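Local coordinates for putative aminooxidase (Propionibacterium acnes, PDB 2BAC), which probably isomerises double bonds of polyunsaturated fatty acids with the help of bound flavin-adenine dinucleotide, at residues H309-Y314 and Y328-H333; E89-D94 and G296-N301; G63-D68 and D197-A202. All coordinates share one frame; numbering follows the deposited sequence.

Interaction 1 of 3, residues H309-Y314 and Y328-H333. With ODT ((11E,13E,15Z)-octadeca-11,13,15-trienoic acid), chain E.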
loop_
_atom_site.group_PDB
_atom_site.type_symbol
_atom_site.label_atom_id
_atom_site.label_comp_id
_atom_site.label_asym_id
_atom_site.label_seq_id
_atom_site.Cartn_x
_atom_site.Cartn_y
_atom_site.Cartn_z
ATOM N N HIS A 309 -4.454 18.741 -4.631
ATOM C CA HIS A 309 -5.899 18.831 -4.362
ATOM C C HIS A 309 -6.460 17.516 -3.840
ATOM O O HIS A 309 -5.905 16.449 -4.066
ATOM C CB HIS A 309 -6.676 19.212 -5.616
ATOM C CG HIS A 309 -6.596 20.661 -5.953
ATOM N ND1 HIS A 309 -7.404 21.605 -5.358
ATOM C CD2 HIS A 309 -5.814 21.331 -6.832
ATOM C CE1 HIS A 309 -7.100 22.798 -5.834
ATOM N NE2 HIS A 309 -6.130 22.660 -6.723
ATOM N N VAL A 310 -7.594 17.618 -3.154
ATOM C CA VAL A 310 -8.310 16.456 -2.633
ATOM C C VAL A 310 -8.943 15.628 -3.768
ATOM O O VAL A 310 -9.740 16.118 -4.583
ATOM C CB VAL A 310 -9.344 16.896 -1.575
ATOM C CG1 VAL A 310 -10.096 15.714 -0.990
ATOM C CG2 VAL A 310 -8.652 17.682 -0.494
ATOM N N MET A 311 -8.554 14.354 -3.799
ATOM C CA MET A 311 -8.958 13.400 -4.815
ATOM C C MET A 311 -10.122 12.536 -4.355
ATOM O O MET A 311 -10.895 12.052 -5.182
ATOM C CB MET A 311 -7.767 12.506 -5.157
ATOM C CG MET A 311 -6.534 13.257 -5.628
ATOM S SD MET A 311 -5.257 12.149 -6.215
ATOM C CE MET A 311 -4.676 11.436 -4.683
ATOM N N VAL A 312 -10.225 12.326 -3.044
ATOM C CA VAL A 312 -11.307 11.525 -2.451
ATOM C C VAL A 312 -11.427 11.858 -0.951
ATOM O O VAL A 312 -10.477 12.334 -0.338
ATOM C CB VAL A 312 -11.030 10.004 -2.618
ATOM C CG1 VAL A 312 -9.711 9.632 -1.910
ATOM C CG2 VAL A 312 -12.198 9.141 -2.095
ATOM N N TYR A 313 -12.597 11.646 -0.366
ATOM C CA TYR A 313 -12.739 11.761 1.092
ATOM C C TYR A 313 -13.674 10.704 1.617
ATOM O O TYR A 313 -14.569 10.251 0.907
ATOM C CB TYR A 313 -13.203 13.155 1.534
ATOM C CG TYR A 313 -14.518 13.609 0.943
ATOM C CD1 TYR A 313 -15.737 13.176 1.458
ATOM C CD2 TYR A 313 -14.536 14.476 -0.139
ATOM C CE1 TYR A 313 -16.938 13.604 0.890
ATOM C CE2 TYR A 313 -15.720 14.917 -0.689
ATOM C CZ TYR A 313 -16.913 14.487 -0.182
ATOM O OH TYR A 313 -18.075 14.945 -0.786
ATOM N N TYR A 314 -13.476 10.348 2.878
ATOM C CA TYR A 314 -14.068 9.140 3.437
ATOM C C TYR A 314 -15.161 9.404 4.456
ATOM O O TYR A 314 -14.917 9.972 5.525
ATOM C CB TYR A 314 -12.965 8.277 4.055
ATOM C CG TYR A 314 -13.389 6.970 4.679
ATOM C CD1 TYR A 314 -14.493 6.241 4.212
ATOM C CD2 TYR A 314 -12.633 6.421 5.713
ATOM C CE1 TYR A 314 -14.847 5.013 4.794
ATOM C CE2 TYR A 314 -12.968 5.194 6.291
ATOM C CZ TYR A 314 -14.076 4.495 5.843
ATOM O OH TYR A 314 -14.387 3.296 6.469
ATOM N N TYR A 328 -7.925 12.858 1.271
ATOM C CA TYR A 328 -6.754 12.222 0.647
ATOM C C TYR A 328 -6.206 13.009 -0.546
ATOM O O TYR A 328 -6.952 13.339 -1.485
ATOM C CB TYR A 328 -7.095 10.781 0.228
ATOM C CG TYR A 328 -7.646 9.977 1.381
ATOM C CD1 TYR A 328 -6.826 9.147 2.132
ATOM C CD2 TYR A 328 -8.988 10.111 1.766
ATOM C CE1 TYR A 328 -7.324 8.433 3.220
ATOM C CE2 TYR A 328 -9.504 9.409 2.853
ATOM C CZ TYR A 328 -8.671 8.574 3.581
ATOM O OH TYR A 328 -9.191 7.893 4.653
ATOM N N LEU A 329 -4.899 13.298 -0.506
ATOM C CA LEU A 329 -4.225 14.044 -1.577
ATOM C C LEU A 329 -2.769 13.582 -1.777
ATOM O O LEU A 329 -2.153 13.028 -0.865
ATOM C CB LEU A 329 -4.268 15.559 -1.291
ATOM C CG LEU A 329 -3.502 16.139 -0.084
ATOM C CD1 LEU A 329 -2.076 16.479 -0.442
ATOM C CD2 LEU A 329 -4.216 17.389 0.481
ATOM N N LEU A 330 -2.229 13.827 -2.968
ATOM C CA LEU A 330 -0.842 13.506 -3.265
ATOM C C LEU A 330 -0.000 14.766 -3.384
ATOM O O LEU A 330 -0.444 15.763 -3.953
ATOM C CB LEU A 330 -0.743 12.679 -4.551
ATOM C CG LEU A 330 -0.708 11.160 -4.384
ATOM C CD1 LEU A 330 -0.729 10.471 -5.761
ATOM C CD2 LEU A 330 0.517 10.695 -3.565
ATOM N N ARG A 331 1.214 14.717 -2.835
ATOM C CA ARG A 331 2.109 15.875 -2.835
ATOM C C ARG A 331 3.242 15.802 -3.868
ATOM O O ARG A 331 4.005 16.757 -3.999
ATOM C CB ARG A 331 2.710 16.062 -1.440
ATOM C CG ARG A 331 1.687 16.378 -0.369
ATOM C CD ARG A 331 2.306 16.358 1.021
ATOM N NE ARG A 331 3.367 17.351 1.127
ATOM C CZ ARG A 331 4.334 17.344 2.034
ATOM N NH1 ARG A 331 4.385 16.403 2.956
ATOM N NH2 ARG A 331 5.262 18.308 2.027
ATOM N N ASN A 332 3.334 14.704 -4.618
ATOM C CA ASN A 332 4.448 14.462 -5.538
ATOM C C ASN A 332 4.038 13.866 -6.906
ATOM O O ASN A 332 3.059 13.129 -7.011
ATOM C CB ASN A 332 5.447 13.508 -4.870
ATOM C CG ASN A 332 4.937 12.070 -4.839
ATOM O OD1 ASN A 332 4.034 11.744 -4.076
ATOM N ND2 ASN A 332 5.496 11.212 -5.708
ATOM N N HIS A 333 4.827 14.182 -7.931
ATOM C CA HIS A 333 4.733 13.572 -9.249
ATOM C C HIS A 333 6.086 13.786 -9.944
ATOM O O HIS A 333 6.659 14.861 -9.846
ATOM C CB HIS A 333 3.616 14.241 -10.050
ATOM C CG HIS A 333 3.371 13.638 -11.401
ATOM N ND1 HIS A 333 4.198 13.859 -12.485
ATOM C CD2 HIS A 333 2.357 12.859 -11.855
ATOM C CE1 HIS A 333 3.720 13.217 -13.536
ATOM N NE2 HIS A 333 2.600 12.604 -13.182
HETATM O O1 ODT E . -15.368 4.156 -2.742
HETATM C C1 ODT E . -16.194 3.987 -1.828
HETATM O O2 ODT E . -17.310 3.451 -2.016
HETATM C C2 ODT E . -15.781 4.464 -0.465
HETATM C C3 ODT E . -14.303 4.847 -0.537
HETATM C C4 ODT E . -13.926 5.880 0.515
HETATM C C5 ODT E . -12.666 6.622 0.089
HETATM C C6 ODT E . -11.489 6.087 0.880
HETATM C C7 ODT E . -10.151 6.475 0.288
HETATM C C8 ODT E . -9.230 5.268 0.261
HETATM C C9 ODT E . -7.829 5.781 0.490
HETATM C C10 ODT E . -6.666 4.854 0.142
HETATM C C11 ODT E . -6.929 3.416 -0.244
HETATM C C12 ODT E . -5.796 2.796 -0.545
HETATM C C13 ODT E . -5.586 1.417 -0.975
HETATM C C14 ODT E . -6.500 0.486 -1.144
HETATM C C15 ODT E . -6.004 -0.813 -1.583
HETATM C C16 ODT E . -6.811 -1.855 -1.809
HETATM C C17 ODT E . -8.320 -1.812 -1.635
HETATM C C18 ODT E . -8.921 -3.166 -1.978
HETATM O O HOH W 1 -3.718 15.296 -4.896
#

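Interaction 2 of 3, residues E89-D94 and G296-N301. With ODT ((11E,13E,15Z)-octadeca-11,13,15-trienoic acid), chain E.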
loop_
_atom_site.group_PDB
_atom_site.type_symbol
_atom_site.label_atom_id
_atom_site.label_comp_id
_atom_site.label_asym_id
_atom_site.label_seq_id
_atom_site.Cartn_x
_atom_site.Cartn_y
_atom_site.Cartn_z
ATOM N N GLU A 89 -20.124 8.724 -4.326
ATOM C CA GLU A 89 -20.533 9.549 -5.442
ATOM C C GLU A 89 -19.297 10.186 -6.104
ATOM O O GLU A 89 -18.185 10.119 -5.570
ATOM C CB GLU A 89 -21.458 10.648 -4.947
ATOM C CG GLU A 89 -20.757 11.728 -4.072
ATOM C CD GLU A 89 -21.727 12.756 -3.561
ATOM O OE1 GLU A 89 -22.926 12.652 -3.931
ATOM O OE2 GLU A 89 -21.307 13.657 -2.784
ATOM N N PHE A 90 -19.521 10.841 -7.242
ATOM C CA PHE A 90 -18.449 11.493 -7.997
ATOM C C PHE A 90 -18.691 12.979 -8.142
ATOM O O PHE A 90 -19.800 13.395 -8.441
ATOM C CB PHE A 90 -18.315 10.858 -9.377
ATOM C CG PHE A 90 -17.773 9.484 -9.334
ATOM C CD1 PHE A 90 -16.402 9.266 -9.390
ATOM C CD2 PHE A 90 -18.620 8.405 -9.200
ATOM C CE1 PHE A 90 -15.886 7.999 -9.342
ATOM C CE2 PHE A 90 -18.117 7.121 -9.135
ATOM C CZ PHE A 90 -16.744 6.919 -9.210
ATOM N N LEU A 91 -17.630 13.756 -7.930
ATOM C CA LEU A 91 -17.673 15.208 -7.940
ATOM C C LEU A 91 -16.722 15.740 -9.001
ATOM O O LEU A 91 -15.657 15.163 -9.240
ATOM C CB LEU A 91 -17.222 15.785 -6.589
ATOM C CG LEU A 91 -17.926 15.327 -5.306
ATOM C CD1 LEU A 91 -17.380 16.110 -4.116
ATOM C CD2 LEU A 91 -19.450 15.454 -5.387
ATOM N N HIS A 92 -17.102 16.847 -9.632
ATOM C CA HIS A 92 -16.154 17.640 -10.409
ATOM C C HIS A 92 -15.352 18.492 -9.419
ATOM O O HIS A 92 -15.704 18.587 -8.229
ATOM C CB HIS A 92 -16.881 18.515 -11.426
ATOM C CG HIS A 92 -17.398 17.755 -12.602
ATOM N ND1 HIS A 92 -16.575 17.020 -13.433
ATOM C CD2 HIS A 92 -18.654 17.612 -13.090
ATOM C CE1 HIS A 92 -17.306 16.453 -14.377
ATOM N NE2 HIS A 92 -18.568 16.797 -14.192
ATOM N N GLU A 93 -14.273 19.100 -9.890
ATOM C CA GLU A 93 -13.440 19.922 -8.999
ATOM C C GLU A 93 -14.153 21.179 -8.413
ATOM O O GLU A 93 -13.705 21.750 -7.405
ATOM C CB GLU A 93 -12.122 20.285 -9.680
ATOM C CG GLU A 93 -12.234 21.135 -10.943
ATOM C CD GLU A 93 -10.889 21.251 -11.626
ATOM O OE1 GLU A 93 -10.371 22.367 -11.778
ATOM O OE2 GLU A 93 -10.317 20.198 -11.970
ATOM N N ASP A 94 -15.283 21.563 -9.019
ATOM C CA ASP A 94 -16.120 22.658 -8.517
ATOM C C ASP A 94 -17.238 22.166 -7.588
ATOM O O ASP A 94 -18.148 22.940 -7.233
ATOM C CB ASP A 94 -16.721 23.445 -9.690
ATOM C CG ASP A 94 -17.841 22.681 -10.401
ATOM O OD1 ASP A 94 -17.990 21.456 -10.161
ATOM O OD2 ASP A 94 -18.578 23.322 -11.194
ATOM N N GLY A 296 -16.946 10.737 -1.387
ATOM C CA GLY A 296 -16.825 11.470 -2.653
ATOM C C GLY A 296 -15.447 11.348 -3.277
ATOM O O GLY A 296 -14.442 11.591 -2.598
ATOM N N TYR A 297 -15.429 10.948 -4.555
ATOM C CA TYR A 297 -14.253 10.901 -5.422
ATOM C C TYR A 297 -14.325 12.074 -6.364
ATOM O O TYR A 297 -15.419 12.471 -6.754
ATOM C CB TYR A 297 -14.259 9.655 -6.299
ATOM C CG TYR A 297 -13.955 8.369 -5.581
ATOM C CD1 TYR A 297 -12.783 7.655 -5.857
ATOM C CD2 TYR A 297 -14.839 7.858 -4.630
ATOM C CE1 TYR A 297 -12.506 6.462 -5.216
ATOM C CE2 TYR A 297 -14.557 6.682 -3.958
ATOM C CZ TYR A 297 -13.386 5.987 -4.255
ATOM O OH TYR A 297 -13.097 4.815 -3.594
ATOM N N VAL A 298 -13.156 12.595 -6.753
ATOM C CA VAL A 298 -13.038 13.753 -7.650
ATOM C C VAL A 298 -12.026 13.429 -8.763
ATOM O O VAL A 298 -10.846 13.795 -8.684
ATOM C CB VAL A 298 -12.622 15.049 -6.860
ATOM C CG1 VAL A 298 -12.744 16.317 -7.731
ATOM C CG2 VAL A 298 -13.455 15.185 -5.562
ATOM N N PRO A 299 -12.477 12.696 -9.792
ATOM C CA PRO A 299 -11.613 12.421 -10.956
ATOM C C PRO A 299 -10.849 13.633 -11.548
ATOM O O PRO A 299 -9.671 13.489 -11.911
ATOM C CB PRO A 299 -12.576 11.785 -11.972
ATOM C CG PRO A 299 -13.674 11.146 -11.101
ATOM C CD PRO A 299 -13.796 12.027 -9.891
ATOM N N ASP A 300 -11.478 14.802 -11.619
ATOM C CA ASP A 300 -10.771 16.028 -12.037
ATOM C C ASP A 300 -9.485 16.290 -11.247
ATOM O O ASP A 300 -8.513 16.823 -11.785
ATOM C CB ASP A 300 -11.667 17.278 -11.890
ATOM C CG ASP A 300 -12.795 17.339 -12.910
ATOM O OD1 ASP A 300 -12.722 16.687 -13.968
ATOM O OD2 ASP A 300 -13.770 18.058 -12.646
ATOM N N ASN A 301 -9.504 15.960 -9.961
ATOM C CA ASN A 301 -8.393 16.269 -9.056
ATOM C C ASN A 301 -7.341 15.173 -9.050
ATOM O O ASN A 301 -6.326 15.283 -8.357
ATOM C CB ASN A 301 -8.901 16.556 -7.626
ATOM C CG ASN A 301 -9.436 17.986 -7.464
ATOM O OD1 ASN A 301 -9.280 18.793 -8.360
ATOM N ND2 ASN A 301 -10.044 18.297 -6.312
HETATM O O1 ODT E . -15.368 4.156 -2.742
HETATM C C1 ODT E . -16.194 3.987 -1.828
HETATM O O2 ODT E . -17.310 3.451 -2.016
HETATM C C2 ODT E . -15.781 4.464 -0.465
HETATM C C3 ODT E . -14.303 4.847 -0.537
HETATM C C4 ODT E . -13.926 5.880 0.515
HETATM C C5 ODT E . -12.666 6.622 0.089
HETATM C C6 ODT E . -11.489 6.087 0.880
HETATM C C7 ODT E . -10.151 6.475 0.288
HETATM C C8 ODT E . -9.230 5.268 0.261
HETATM C C9 ODT E . -7.829 5.781 0.490
HETATM C C10 ODT E . -6.666 4.854 0.142
HETATM C C11 ODT E . -6.929 3.416 -0.244
HETATM C C12 ODT E . -5.796 2.796 -0.545
HETATM C C13 ODT E . -5.586 1.417 -0.975
HETATM C C14 ODT E . -6.500 0.486 -1.144
HETATM C C15 ODT E . -6.004 -0.813 -1.583
HETATM C C16 ODT E . -6.811 -1.855 -1.809
HETATM C C17 ODT E . -8.320 -1.812 -1.635
HETATM C C18 ODT E . -8.921 -3.166 -1.978
HETATM O O HOH W 2 -14.391 14.908 -11.544
HETATM O O HOH W 3 -11.255 20.916 -6.190
#

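Interaction 3 of 3, residues G63-D68 and D197-A202. With ODT ((11E,13E,15Z)-octadeca-11,13,15-trienoic acid), chain E.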
loop_
_atom_site.group_PDB
_atom_site.type_symbol
_atom_site.label_atom_id
_atom_site.label_comp_id
_atom_site.label_asym_id
_atom_site.label_seq_id
_atom_site.Cartn_x
_atom_site.Cartn_y
_atom_site.Cartn_z
ATOM N N GLY A 63 -10.606 -3.888 2.045
ATOM C CA GLY A 63 -10.098 -5.054 1.320
ATOM C C GLY A 63 -11.152 -5.581 0.358
ATOM O O GLY A 63 -12.268 -5.055 0.299
ATOM N N VAL A 64 -10.794 -6.601 -0.413
ATOM C CA VAL A 64 -11.739 -7.278 -1.323
ATOM C C VAL A 64 -11.758 -8.777 -0.989
ATOM O O VAL A 64 -10.804 -9.269 -0.381
ATOM C CB VAL A 64 -11.349 -7.040 -2.826
ATOM C CG1 VAL A 64 -11.536 -5.591 -3.200
ATOM C CG2 VAL A 64 -9.913 -7.442 -3.103
ATOM N N PRO A 65 -12.825 -9.514 -1.395
ATOM C CA PRO A 65 -12.927 -10.963 -1.140
ATOM C C PRO A 65 -11.738 -11.817 -1.586
ATOM O O PRO A 65 -11.577 -12.936 -1.104
ATOM C CB PRO A 65 -14.190 -11.367 -1.924
ATOM C CG PRO A 65 -15.012 -10.175 -1.923
ATOM C CD PRO A 65 -14.023 -9.038 -2.112
ATOM N N SER A 66 -10.918 -11.315 -2.499
ATOM C CA SER A 66 -9.775 -12.085 -2.990
ATOM C C SER A 66 -8.518 -11.855 -2.121
ATOM O O SER A 66 -7.427 -12.311 -2.464
ATOM C CB SER A 66 -9.503 -11.777 -4.475
ATOM O OG SER A 66 -9.227 -10.400 -4.689
ATOM N N TYR A 67 -8.690 -11.161 -1.000
ATOM C CA TYR A 67 -7.648 -11.029 0.030
ATOM C C TYR A 67 -7.471 -12.312 0.867
ATOM O O TYR A 67 -7.735 -12.314 2.086
ATOM C CB TYR A 67 -8.010 -9.868 0.973
ATOM C CG TYR A 67 -7.558 -8.500 0.542
ATOM C CD1 TYR A 67 -7.412 -8.159 -0.801
ATOM C CD2 TYR A 67 -7.299 -7.523 1.500
ATOM C CE1 TYR A 67 -6.973 -6.867 -1.164
ATOM C CE2 TYR A 67 -6.873 -6.244 1.146
ATOM C CZ TYR A 67 -6.710 -5.924 -0.167
ATOM O OH TYR A 67 -6.283 -4.643 -0.472
ATOM N N ASP A 68 -7.008 -13.389 0.234
ATOM C CA ASP A 68 -6.969 -14.704 0.891
ATOM C C ASP A 68 -6.016 -14.773 2.075
ATOM O O ASP A 68 -6.312 -15.440 3.071
ATOM C CB ASP A 68 -6.614 -15.820 -0.111
ATOM C CG ASP A 68 -7.671 -15.982 -1.206
ATOM O OD1 ASP A 68 -8.874 -16.068 -0.889
ATOM O OD2 ASP A 68 -7.297 -16.003 -2.389
ATOM N N ASP A 197 -18.088 -4.475 -3.723
ATOM C CA ASP A 197 -17.897 -5.662 -2.915
ATOM C C ASP A 197 -16.602 -5.505 -2.070
ATOM O O ASP A 197 -15.556 -6.111 -2.359
ATOM C CB ASP A 197 -17.842 -6.870 -3.850
ATOM C CG ASP A 197 -18.032 -8.173 -3.135
ATOM O OD1 ASP A 197 -18.167 -8.171 -1.883
ATOM O OD2 ASP A 197 -18.050 -9.214 -3.844
ATOM N N LEU A 198 -16.687 -4.677 -1.031
ATOM C CA LEU A 198 -15.506 -4.214 -0.302
ATOM C C LEU A 198 -15.609 -4.457 1.222
ATOM O O LEU A 198 -16.613 -4.121 1.848
ATOM C CB LEU A 198 -15.273 -2.722 -0.588
ATOM C CG LEU A 198 -15.020 -2.368 -2.069
ATOM C CD1 LEU A 198 -15.119 -0.860 -2.296
ATOM C CD2 LEU A 198 -13.665 -2.904 -2.573
ATOM N N TRP A 199 -14.550 -5.034 1.787
ATOM C CA TRP A 199 -14.431 -5.267 3.221
ATOM C C TRP A 199 -14.047 -4.000 3.956
ATOM O O TRP A 199 -13.316 -3.164 3.443
ATOM C CB TRP A 199 -13.322 -6.285 3.524
ATOM C CG TRP A 199 -13.513 -7.652 2.999
ATOM C CD1 TRP A 199 -14.611 -8.149 2.385
ATOM C CD2 TRP A 199 -12.568 -8.727 3.074
ATOM N NE1 TRP A 199 -14.420 -9.469 2.069
ATOM C CE2 TRP A 199 -13.171 -9.853 2.477
ATOM C CE3 TRP A 199 -11.276 -8.852 3.601
ATOM C CZ2 TRP A 199 -12.524 -11.090 2.376
ATOM C CZ3 TRP A 199 -10.635 -10.079 3.503
ATOM C CH2 TRP A 199 -11.262 -11.181 2.891
ATOM N N THR A 200 -14.543 -3.887 5.177
ATOM C CA THR A 200 -14.089 -2.905 6.141
ATOM C C THR A 200 -14.239 -3.499 7.542
ATOM O O THR A 200 -14.892 -4.527 7.735
ATOM C CB THR A 200 -14.898 -1.594 6.080
ATOM O OG1 THR A 200 -16.271 -1.860 6.382
ATOM C CG2 THR A 200 -14.780 -0.935 4.715
ATOM N N TRP A 201 -13.644 -2.831 8.519
ATOM C CA TRP A 201 -13.595 -3.332 9.888
ATOM C C TRP A 201 -14.026 -2.219 10.820
ATOM O O TRP A 201 -13.530 -1.102 10.714
ATOM C CB TRP A 201 -12.174 -3.791 10.218
ATOM C CG TRP A 201 -11.751 -4.949 9.381
ATOM C CD1 TRP A 201 -11.872 -6.271 9.697
ATOM C CD2 TRP A 201 -11.194 -4.903 8.070
ATOM N NE1 TRP A 201 -11.415 -7.045 8.673
ATOM C CE2 TRP A 201 -10.997 -6.236 7.654
ATOM C CE3 TRP A 201 -10.844 -3.868 7.204
ATOM C CZ2 TRP A 201 -10.454 -6.563 6.424
ATOM C CZ3 TRP A 201 -10.299 -4.192 5.967
ATOM C CH2 TRP A 201 -10.112 -5.530 5.591
ATOM N N ALA A 202 -14.946 -2.542 11.732
ATOM C CA ALA A 202 -15.492 -1.579 12.706
ATOM C C ALA A 202 -14.397 -0.987 13.618
ATOM O O ALA A 202 -14.408 0.218 13.956
ATOM C CB ALA A 202 -16.583 -2.251 13.538
HETATM O O1 ODT E . -15.368 4.156 -2.742
HETATM C C1 ODT E . -16.194 3.987 -1.828
HETATM O O2 ODT E . -17.310 3.451 -2.016
HETATM C C2 ODT E . -15.781 4.464 -0.465
HETATM C C3 ODT E . -14.303 4.847 -0.537
HETATM C C4 ODT E . -13.926 5.880 0.515
HETATM C C5 ODT E . -12.666 6.622 0.089
HETATM C C6 ODT E . -11.489 6.087 0.880
HETATM C C7 ODT E . -10.151 6.475 0.288
HETATM C C8 ODT E . -9.230 5.268 0.261
HETATM C C9 ODT E . -7.829 5.781 0.490
HETATM C C10 ODT E . -6.666 4.854 0.142
HETATM C C11 ODT E . -6.929 3.416 -0.244
HETATM C C12 ODT E . -5.796 2.796 -0.545
HETATM C C13 ODT E . -5.586 1.417 -0.975
HETATM C C14 ODT E . -6.500 0.486 -1.144
HETATM C C15 ODT E . -6.004 -0.813 -1.583
HETATM C C16 ODT E . -6.811 -1.855 -1.809
HETATM C C17 ODT E . -8.320 -1.812 -1.635
HETATM C C18 ODT E . -8.921 -3.166 -1.978
#

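Interaction 1 of 3, residues H309-Y314 and Y328-H333
V312 turns CG1 in between its backbone N and carbonyl carbon (chi1 60°), which lays that methyl against CB of Y328, 3.6 Å from CG1, and sends CG2 the other way, to the fatty acid ODT. In Y328 the first torsion places CG beside the backbone N (chi1 -54°), and the turn about chi2 (-96°) presents the CD2 edge of the ring to the partner strand: the carbonyl O of V312 lies in the ring plane, 3.4 Å from CD2 of Y328. One face of the same ring bears C9 of ODT, offset toward the rim. Y314 runs alongside Y328, its CB 3.8 Å from Y328 CE2, and its CD1 meets ODT at C4. The Y328 hydroxyl is hydrogen-bonded to T326.

The backbones are joined by two bonds. M311 N donates to Y328 O over 3.0 Å, almost straight, while the bond from Y328 N to V312 O is more bent at the hydrogen. Farther along, water 1 continues the pairing, donating to H309 O and accepting from L330 N at 2.8 Å. M311, bent at its last torsion, brings CE over to CG of L330, 4.0 Å away.

Strands 312-315 and 325-330 form a beta hairpin in the large mixed sheet, and the side chains of V312, Y314 and Y328 line the fatty-acid site, with Y328 also touching the flavin.

Interaction 2 of 3, residues E89-D94 and G296-N301
The ring of F90 receives P299 at its edge, CD1 of F90 lying 3.7 Å from P299 CG, while CB of Y297 comes to it obliquely. The F90 and Y297 rings are themselves oblique, with planes at 39° and centroids 5.7 Å apart. At the edge of the Y297 ring sits the carboxylate of ODT, and Y297 OH donates to ODT O1 over 2.5 Å; R88 binds the same fatty-acid head. The H92 ring meets the carboxylate of D300 edge-on, the two planes only 20° apart; Y98 stacks on that imidazole.

Between the strands the pairing is parallel: Y297 N bonds to E89 O, and L91 N to Y297 O at 2.8 Å. Beyond them D300 OD2 accepts twice, from H92 ND1 at 3.1 Å on the syn side, tilted 34° out of the carboxylate plane, and from E93 N at 3.0 Å through the anti lone pair. Water 2 links L91 O to D300 N, and water 3 joins E93 O to N301 ND2, which also bonds to V310 O.

E93 OE2 stands 4.1 Å from D300 OD2, a pair of like charges, but it forms salt bridges with R303 and R306. Those arginines, together with the two N-H groups on D300, probably offset the repulsion.

Interaction 3 of 3, residues G63-D68 and D197-A202
W199 starts at CB 3.6 Å from G63 O, and its indole then extends over the turn from V64 to Y67. CD2 and CE2 lie near V64 O, which sits with P65 N over one face of the ring system, offset toward the rim. NE1 passes P65 N and CA, CZ2 comes within 3.5 Å of P65 CA, CZ3 meets CB of Y67 at 3.7 Å, and CH2, at the tip, lies by Y67 O and V64 O.

Next to the indole, two backbone bonds pair G63 with W199, an antiparallel hydrogen-bonded pair, from W199 N to G63 O at 2.7 Å and from G63 N to W199 O at 3.1 Å. CG1 of V64 and CD2 of L198 lie side by side and tight at 3.5 Å. The Y67 ring carries V64 N over its centre and G63 CA toward the rim of the same face.

Y67 OH is hydrogen-bonded to FAD O2, and C16 of ODT lies 3.1 Å from Y67 OH. The chemistry is therefore divided: two backbone bonds tie G63 to W199 and the indole packs over the type I turn V64-Y67, which Y67 N to V64 O closes, while Y67 turns its polar end to the flavin and V64 offers a methyl, CG1, to C18, the apolar end of the fatty acid.

The three contacts accompany ODT along its length: interaction 2 meets its carboxylate, interaction 1 the early and middle part of the chain, and interaction 3 the tail. Interactions 1 and 3 both reach the flavin, the latter through the Y67 OH bond. Interactions 1 and 2 belong to one mixed sheet, their centres about 11 Å apart, and are joined by probable hydrogen bonds from V298 N to M311 O and from N301 ND2 to V310 O. Interaction 3 uses a separate two-stranded pairing, its centre about 23 Å from that of interaction 1. Interaction 1 is buried and largely apolar; the other two are partly buried, interaction 2 with charged groups at its outer end and interaction 3 with an aromatic cover.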